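Local atomic coordinates of oxidoreductase (Ralstonia eutropha, PDB entry 3HJ9), a protein that binds flavin mononucleotide and probably works as an FMN-dependent oxidoreductase of the nitroreductase family. Residues 30-35 with 60-65; 97-102 with 121-126; 141-146 with 204-209. All blocks are in the same frame, centred on the assembly; numbering follows the deposited sequence.

Contact 1: 30-35 with 60-65; sequences TLPEPD and LPLKQL
L31 and P32, in the irregular chain that follows strand 28-30, run past the first turn of helix 62-73 at the level of L62 and K63, with CA of P32 6.5 Å from CA of K63. No hydrogen bond joins the two segments, so the contact is one of aliphatic surfaces. L62 provides most of the helical side. Its CG lies anti to the backbone N (chi1 -165°), and the branch reaches the proline ring: CG of L62 is 3.7 Å from CD of P32, with its CD2 only slightly farther from the same ring carbon. The two side chains cross obliquely. The other methyl of L62, CD1, meets CD2 of L31 at 4.0 Å, so the fork of the leucine serves two neighbours, one with each prong. L31 extends the same methyl inward to CD2 of L65, 4.4 Å away, on the buried side of the helix. Proline suits an irregular segment that must offer a compact apolar ring, and CG of P32 also rests 4.3 Å from CA of K63. P61 stands at the N-cap, and its carbonyl O accepts from N of L65 at 3.0 Å. The ammonium of K63 has its salt bridge with E67, one turn further along, while the carbonyl of P32 accepts from the hydroxyl of S66. The contact lies at the surface: L31 continues onto S66 and L69 of helix 62-73, L65 packs on L137 of strand 137-144, and P34 meets W47 of the second subunit.

Contact 2: 97-102 with 121-126; sequences YVALPA and DLRSMT
R123 lays one face of its guanidinium over the ring of P101, with CG of the proline 3.6 Å from the plane and over its centre. Of the atoms of these two residues, CZ of R123 and CG of P101 come nearest, 3.7 Å apart. A flat cation can rest on a proline in this way because its face needs no hydrogen bonds, while its N-H groups point outward in the plane. Two of them are spent on D121: NE, placed by a bend of the arginine chain at chi3 (-65°), gives a nearly straight bond of 2.8 Å to OD1, and NH2 one of 2.9 Å to OD2. This is a side-on, bidentate salt bridge, each acceptor lying close to the guanidinium plane, though the nitrogens meet the carboxylate more than 30° out of its own plane. The third nitrogen, NH1, goes to the carbonyl of A135. Within the 121-126 loop, OD1 of D121 also accepts from the backbone N of R123 at 3.1 Å, which makes an Asx turn; NE and N reach that oxygen from opposite faces of the carboxylate plane. The aspartate thus holds the turn and aims the arginine at once, and its OD2 takes a second salt bridge from R19. The loop lies against the end of strand 94-100 in the antiparallel sheet. There the small side chain of A99 lets the loop come close, its CB 3.8 Å from C of L122, and CG of R123 approaches O of A99 to 3.4 Å. With no direct hydrogen bond between the segments, a water does the joining: it donates to O of L100 and accepts from N of L122, 2.9 Å in each case. Farther along the loop, N of S124 is held by D138 of the adjoining strand 137-144.

Contact 3: 141-146 with 204-209; sequences FVANHG and EPILSQ
F141 and A143 pair with residues 204-209 of strand 203-212 through four backbone hydrogen bonds. N of F141 donates to O of L207 at 2.8 Å, and O of F141 accepts from N of I206; beyond them A143 and E204 exchange bonds both ways. Because I206 and L207 both face F141, the antiparallel ladder contains a classic beta bulge. Apolar contacts follow the pairing. CB of A143, small enough to admit a branched neighbour, touches CG1 of I206 at 3.6 Å, and CD1 of F141 meets CB of L207 at 4.2 Å. The F141 ring edge also faces OE1 of Q209, 3.6 Å from CZ, while NE2 of Q209 is bonded to the carbonyl of A168. The side chain of L207 comes within about 4 Å of the bound flavin mononucleotide. The polar link is at the strand end: E204, CG anti to its backbone N (chi1 177°) and extended beyond, accepts at OE1 from NE2 of H145 at 2.8 Å, near the imidazole plane but above the carboxylate plane. E204 OE2 forms a salt bridge with R190. Between histidine and arginine the glutamate probably stays ionised, and its charge would favour a protonated imidazole.

How the contacts relate
Following the chain, contact 1 comes first, bringing residues 30-35 back together with 60-65 across a loop that contains helix 42-48. Contact 2 then closes the excursion from strand 94-100 through the next two strands to the 121-126 loop, and contact 3 joins strand 137-144 to strand 203-212 across an excursion that holds helix 156-177, strand 181-185 and helix 190-196. The three closures follow in series, without nesting or crossing. Contacts 1 and 3 lie on opposite sides of the chain's centre, and both touch the second subunit. Contacts 2 and 3 share the sheet, where strands 94-100 and 137-144 are neighbours, and meet directly through Y97 on V142 and T126 on S208.

Contact 1: 30-35 with 60-65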
# COMPACT_ATOMS: atom_id res chain seq x y z
N THR A 30 3.81 -5.63 -26.22
CA THR A 30 3.31 -6.87 -25.64
C THR A 30 4.35 -7.33 -24.62
O THR A 30 5.56 -7.21 -24.84
CB THR A 30 3.05 -7.95 -26.69
OG1 THR A 30 4.22 -8.10 -27.50
CG2 THR A 30 1.87 -7.56 -27.58
N LEU A 31 3.88 -7.83 -23.49
CA LEU A 31 4.74 -8.26 -22.40
C LEU A 31 4.67 -9.78 -22.27
O LEU A 31 3.59 -10.36 -22.47
CB LEU A 31 4.26 -7.62 -21.11
CG LEU A 31 4.24 -6.09 -21.05
CD1 LEU A 31 3.43 -5.64 -19.87
CD2 LEU A 31 5.68 -5.53 -20.99
N PRO A 32 5.79 -10.44 -21.91
CA PRO A 32 5.75 -11.90 -21.74
C PRO A 32 4.98 -12.29 -20.49
O PRO A 32 4.80 -11.46 -19.57
CB PRO A 32 7.23 -12.28 -21.64
CG PRO A 32 7.87 -11.08 -21.08
CD PRO A 32 7.16 -9.93 -21.71
N GLU A 33 4.50 -13.54 -20.46
CA GLU A 33 3.74 -14.03 -19.30
C GLU A 33 4.58 -13.98 -18.04
O GLU A 33 5.71 -14.40 -18.07
CB GLU A 33 3.24 -15.48 -19.48
CG GLU A 33 2.03 -15.60 -20.33
CD GLU A 33 1.34 -16.95 -20.20
OE1 GLU A 33 1.99 -17.99 -20.49
OE2 GLU A 33 0.12 -16.94 -19.81
N PRO A 34 4.02 -13.47 -16.93
CA PRO A 34 4.79 -13.43 -15.69
C PRO A 34 4.98 -14.83 -15.03
O PRO A 34 4.12 -15.70 -15.22
CB PRO A 34 3.95 -12.49 -14.81
CG PRO A 34 2.56 -12.71 -15.26
CD PRO A 34 2.64 -13.00 -16.74
N ASP A 35 6.11 -15.03 -14.33
CA ASP A 35 6.38 -16.31 -13.62
C ASP A 35 5.46 -16.40 -12.40
O ASP A 35 5.06 -15.41 -11.82
CB ASP A 35 7.86 -16.46 -13.20
CG ASP A 35 8.22 -17.90 -12.79
OD1 ASP A 35 9.01 -18.11 -11.86
OD2 ASP A 35 7.67 -18.84 -13.40
N LEU A 60 15.32 -1.82 -17.74
CA LEU A 60 14.95 -3.13 -17.21
C LEU A 60 14.75 -4.04 -18.43
O LEU A 60 14.22 -3.59 -19.47
CB LEU A 60 13.64 -3.08 -16.40
CG LEU A 60 13.64 -2.54 -14.96
CD1 LEU A 60 14.22 -1.17 -14.87
CD2 LEU A 60 12.24 -2.55 -14.40
N PRO A 61 15.17 -5.32 -18.34
CA PRO A 61 14.83 -6.24 -19.43
C PRO A 61 13.31 -6.41 -19.48
O PRO A 61 12.62 -6.18 -18.46
CB PRO A 61 15.54 -7.55 -19.07
CG PRO A 61 16.05 -7.39 -17.68
CD PRO A 61 16.02 -5.95 -17.31
N LEU A 62 12.81 -6.81 -20.63
CA LEU A 62 11.37 -6.96 -20.84
C LEU A 62 10.71 -7.87 -19.79
O LEU A 62 9.60 -7.58 -19.35
CB LEU A 62 11.07 -7.45 -22.26
CG LEU A 62 9.63 -7.35 -22.77
CD1 LEU A 62 9.17 -5.89 -22.84
CD2 LEU A 62 9.58 -8.01 -24.15
N LYS A 63 11.41 -8.94 -19.39
CA LYS A 63 10.92 -9.87 -18.35
C LYS A 63 10.66 -9.14 -17.03
O LYS A 63 9.64 -9.39 -16.38
CB LYS A 63 11.91 -11.02 -18.10
CG LYS A 63 11.43 -12.14 -17.11
CD LYS A 63 12.52 -13.23 -16.91
CE LYS A 63 12.15 -14.34 -15.91
NZ LYS A 63 11.81 -13.84 -14.55
N GLN A 64 11.58 -8.25 -16.64
CA GLN A 64 11.44 -7.49 -15.41
C GLN A 64 10.37 -6.43 -15.53
O GLN A 64 9.60 -6.26 -14.59
CB GLN A 64 12.75 -6.88 -14.93
CG GLN A 64 13.71 -7.88 -14.31
CD GLN A 64 14.91 -7.22 -13.64
OE1 GLN A 64 15.20 -6.04 -13.88
NE2 GLN A 64 15.62 -7.99 -12.80
N LEU A 65 10.31 -5.71 -16.66
CA LEU A 65 9.22 -4.73 -16.84
C LEU A 65 7.85 -5.42 -16.69
O LEU A 65 6.95 -4.92 -16.01
CB LEU A 65 9.31 -4.06 -18.20
CG LEU A 65 8.31 -2.97 -18.57
CD1 LEU A 65 8.29 -1.83 -17.53
CD2 LEU A 65 8.64 -2.47 -20.01

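Contact 2: 97-102 with 121-126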
# COMPACT_ATOMS: atom_id res chain seq x y z
N TYR A 97 0.39 3.93 -15.24
CA TYR A 97 1.05 4.46 -16.42
C TYR A 97 2.52 4.25 -16.21
O TYR A 97 2.99 4.23 -15.07
CB TYR A 97 0.75 5.94 -16.60
CG TYR A 97 -0.64 6.21 -17.14
CD1 TYR A 97 -1.75 6.15 -16.30
CD2 TYR A 97 -0.84 6.53 -18.49
CE1 TYR A 97 -3.03 6.41 -16.78
CE2 TYR A 97 -2.10 6.78 -18.98
CZ TYR A 97 -3.21 6.69 -18.13
OH TYR A 97 -4.46 6.93 -18.62
N VAL A 98 3.26 4.14 -17.31
CA VAL A 98 4.71 3.93 -17.26
C VAL A 98 5.39 4.95 -18.17
O VAL A 98 5.12 4.97 -19.37
CB VAL A 98 5.12 2.49 -17.77
CG1 VAL A 98 6.53 2.18 -17.38
CG2 VAL A 98 4.19 1.41 -17.23
N ALA A 99 6.27 5.79 -17.60
CA ALA A 99 7.06 6.75 -18.40
C ALA A 99 8.36 6.06 -18.75
O ALA A 99 9.16 5.78 -17.85
CB ALA A 99 7.32 8.05 -17.65
N LEU A 100 8.52 5.70 -20.02
CA LEU A 100 9.75 5.13 -20.55
C LEU A 100 10.41 6.19 -21.44
O LEU A 100 9.73 7.15 -21.87
CB LEU A 100 9.47 3.89 -21.38
CG LEU A 100 8.97 2.67 -20.61
CD1 LEU A 100 8.30 1.69 -21.60
CD2 LEU A 100 10.11 2.01 -19.78
N PRO A 101 11.71 6.02 -21.76
CA PRO A 101 12.33 6.98 -22.70
C PRO A 101 11.64 7.01 -24.09
O PRO A 101 11.60 8.06 -24.73
CB PRO A 101 13.78 6.48 -22.83
CG PRO A 101 14.05 5.63 -21.64
CD PRO A 101 12.69 5.07 -21.20
N ALA A 102 11.10 5.88 -24.54
CA ALA A 102 10.39 5.81 -25.83
C ALA A 102 8.93 6.30 -25.77
O ALA A 102 8.31 6.41 -26.80
CB ALA A 102 10.45 4.39 -26.39
N ASP A 121 9.05 11.58 -23.59
CA ASP A 121 9.73 11.11 -22.36
C ASP A 121 9.28 11.99 -21.19
O ASP A 121 9.75 13.13 -21.05
CB ASP A 121 11.27 11.12 -22.57
CG ASP A 121 12.06 10.76 -21.32
OD1 ASP A 121 11.52 10.32 -20.27
OD2 ASP A 121 13.28 10.94 -21.39
N LEU A 122 8.37 11.44 -20.36
CA LEU A 122 7.81 12.15 -19.20
C LEU A 122 8.42 11.69 -17.87
O LEU A 122 7.81 11.82 -16.80
CB LEU A 122 6.28 12.03 -19.16
CG LEU A 122 5.53 12.84 -20.21
CD1 LEU A 122 5.64 12.23 -21.58
CD2 LEU A 122 4.07 12.94 -19.81
N ARG A 123 9.63 11.14 -17.91
CA ARG A 123 10.27 10.73 -16.67
C ARG A 123 10.66 11.97 -15.87
O ARG A 123 11.08 12.99 -16.44
CB ARG A 123 11.48 9.88 -16.94
CG ARG A 123 11.12 8.52 -17.52
CD ARG A 123 12.38 7.76 -17.84
NE ARG A 123 13.14 8.45 -18.89
CZ ARG A 123 14.43 8.30 -19.15
NH1 ARG A 123 15.20 7.45 -18.46
NH2 ARG A 123 14.98 8.99 -20.14
N SER A 124 10.56 11.83 -14.55
CA SER A 124 10.78 12.89 -13.56
C SER A 124 10.12 14.24 -13.91
O SER A 124 10.79 15.27 -14.08
CB SER A 124 12.25 13.01 -13.15
OG SER A 124 13.05 13.31 -14.26
N MSE A 125 8.80 14.17 -14.05
CA MSE A 125 7.93 15.32 -14.32
C MSE A 125 6.99 15.50 -13.12
O MSE A 125 5.86 15.95 -13.29
CB MSE A 125 7.15 15.09 -15.62
CG MSE A 125 8.02 14.98 -16.85
SE MSE A 125 8.94 16.64 -17.23
CE MSE A 125 7.37 17.75 -17.35
N THR A 126 7.45 15.17 -11.92
CA THR A 126 6.60 15.34 -10.72
C THR A 126 6.37 16.82 -10.38
O THR A 126 5.46 17.11 -9.65
CB THR A 126 7.18 14.69 -9.44
OG1 THR A 126 8.35 15.39 -9.05
CG2 THR A 126 7.44 13.19 -9.63
O HOH W 1 7.43 8.76 -21.00

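Contact 3: 141-146 with 204-209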
# COMPACT_ATOMS: atom_id res chain seq x y z
N PHE A 141 0.54 6.31 -10.75
CA PHE A 141 -0.71 5.68 -10.30
C PHE A 141 -1.77 6.77 -10.42
O PHE A 141 -1.75 7.76 -9.67
CB PHE A 141 -0.57 5.15 -8.88
CG PHE A 141 0.51 4.09 -8.73
CD1 PHE A 141 1.83 4.44 -8.49
CD2 PHE A 141 0.20 2.73 -8.86
CE1 PHE A 141 2.83 3.47 -8.37
CE2 PHE A 141 1.19 1.74 -8.72
CZ PHE A 141 2.50 2.11 -8.47
N VAL A 142 -2.64 6.62 -11.41
CA VAL A 142 -3.65 7.62 -11.73
C VAL A 142 -5.01 7.18 -11.23
O VAL A 142 -5.44 6.09 -11.57
CB VAL A 142 -3.72 7.85 -13.22
CG1 VAL A 142 -4.87 8.83 -13.59
CG2 VAL A 142 -2.35 8.36 -13.74
N ALA A 143 -5.69 8.03 -10.46
CA ALA A 143 -7.06 7.75 -9.94
C ALA A 143 -8.06 8.14 -10.99
O ALA A 143 -7.98 9.25 -11.55
CB ALA A 143 -7.38 8.49 -8.63
N ASN A 144 -9.02 7.26 -11.23
CA ASN A 144 -10.08 7.50 -12.16
C ASN A 144 -11.35 7.85 -11.40
O ASN A 144 -12.09 6.97 -10.95
CB ASN A 144 -10.28 6.31 -13.09
CG ASN A 144 -11.06 6.70 -14.33
OD1 ASN A 144 -12.11 7.35 -14.25
ND2 ASN A 144 -10.48 6.38 -15.49
N HIS A 145 -11.61 9.15 -11.28
CA HIS A 145 -12.78 9.66 -10.56
C HIS A 145 -14.13 9.24 -11.16
O HIS A 145 -15.14 9.19 -10.43
CB HIS A 145 -12.68 11.19 -10.33
CG HIS A 145 -11.63 11.57 -9.32
ND1 HIS A 145 -11.90 11.75 -7.98
CD2 HIS A 145 -10.29 11.79 -9.45
CE1 HIS A 145 -10.79 12.06 -7.33
NE2 HIS A 145 -9.80 12.08 -8.20
N GLY A 146 -14.16 8.93 -12.45
CA GLY A 146 -15.36 8.41 -13.11
C GLY A 146 -15.86 7.08 -12.56
O GLY A 146 -17.05 6.83 -12.59
N GLU A 204 -6.69 11.66 -12.20
CA GLU A 204 -5.81 12.42 -11.30
C GLU A 204 -4.59 11.59 -10.89
O GLU A 204 -4.77 10.53 -10.29
CB GLU A 204 -6.59 12.81 -10.05
CG GLU A 204 -5.75 13.55 -8.99
CD GLU A 204 -6.55 14.00 -7.79
OE1 GLU A 204 -7.35 13.17 -7.30
OE2 GLU A 204 -6.31 15.16 -7.32
N PRO A 205 -3.35 12.07 -11.20
CA PRO A 205 -2.16 11.39 -10.68
C PRO A 205 -2.13 11.48 -9.16
O PRO A 205 -2.36 12.57 -8.63
CB PRO A 205 -0.98 12.19 -11.27
CG PRO A 205 -1.55 13.13 -12.26
CD PRO A 205 -3.03 13.22 -12.07
N ILE A 206 -1.91 10.35 -8.48
CA ILE A 206 -1.91 10.27 -7.00
C ILE A 206 -0.49 10.08 -6.45
O ILE A 206 -0.13 10.69 -5.47
CB ILE A 206 -2.82 9.07 -6.48
CG1 ILE A 206 -4.26 9.23 -6.94
CG2 ILE A 206 -2.90 9.08 -4.96
CD1 ILE A 206 -4.89 10.65 -6.55
N LEU A 207 0.24 9.13 -7.01
CA LEU A 207 1.62 8.82 -6.65
C LEU A 207 2.39 8.44 -7.88
O LEU A 207 1.80 7.97 -8.86
CB LEU A 207 1.67 7.59 -5.72
CG LEU A 207 1.02 7.59 -4.36
CD1 LEU A 207 1.02 6.13 -3.79
CD2 LEU A 207 1.71 8.59 -3.40
N SER A 208 3.69 8.68 -7.86
CA SER A 208 4.58 8.14 -8.88
C SER A 208 5.60 7.23 -8.16
O SER A 208 5.69 7.21 -6.91
CB SER A 208 5.26 9.22 -9.71
OG SER A 208 6.06 10.00 -8.88
N GLN A 209 6.34 6.44 -8.94
CA GLN A 209 7.39 5.58 -8.36
C GLN A 209 8.51 5.41 -9.35
O GLN A 209 8.29 4.90 -10.47
CB GLN A 209 6.80 4.26 -7.96
CG GLN A 209 7.67 3.35 -7.05
CD GLN A 209 6.88 2.09 -6.65
OE1 GLN A 209 5.95 1.69 -7.36
NE2 GLN A 209 7.22 1.47 -5.50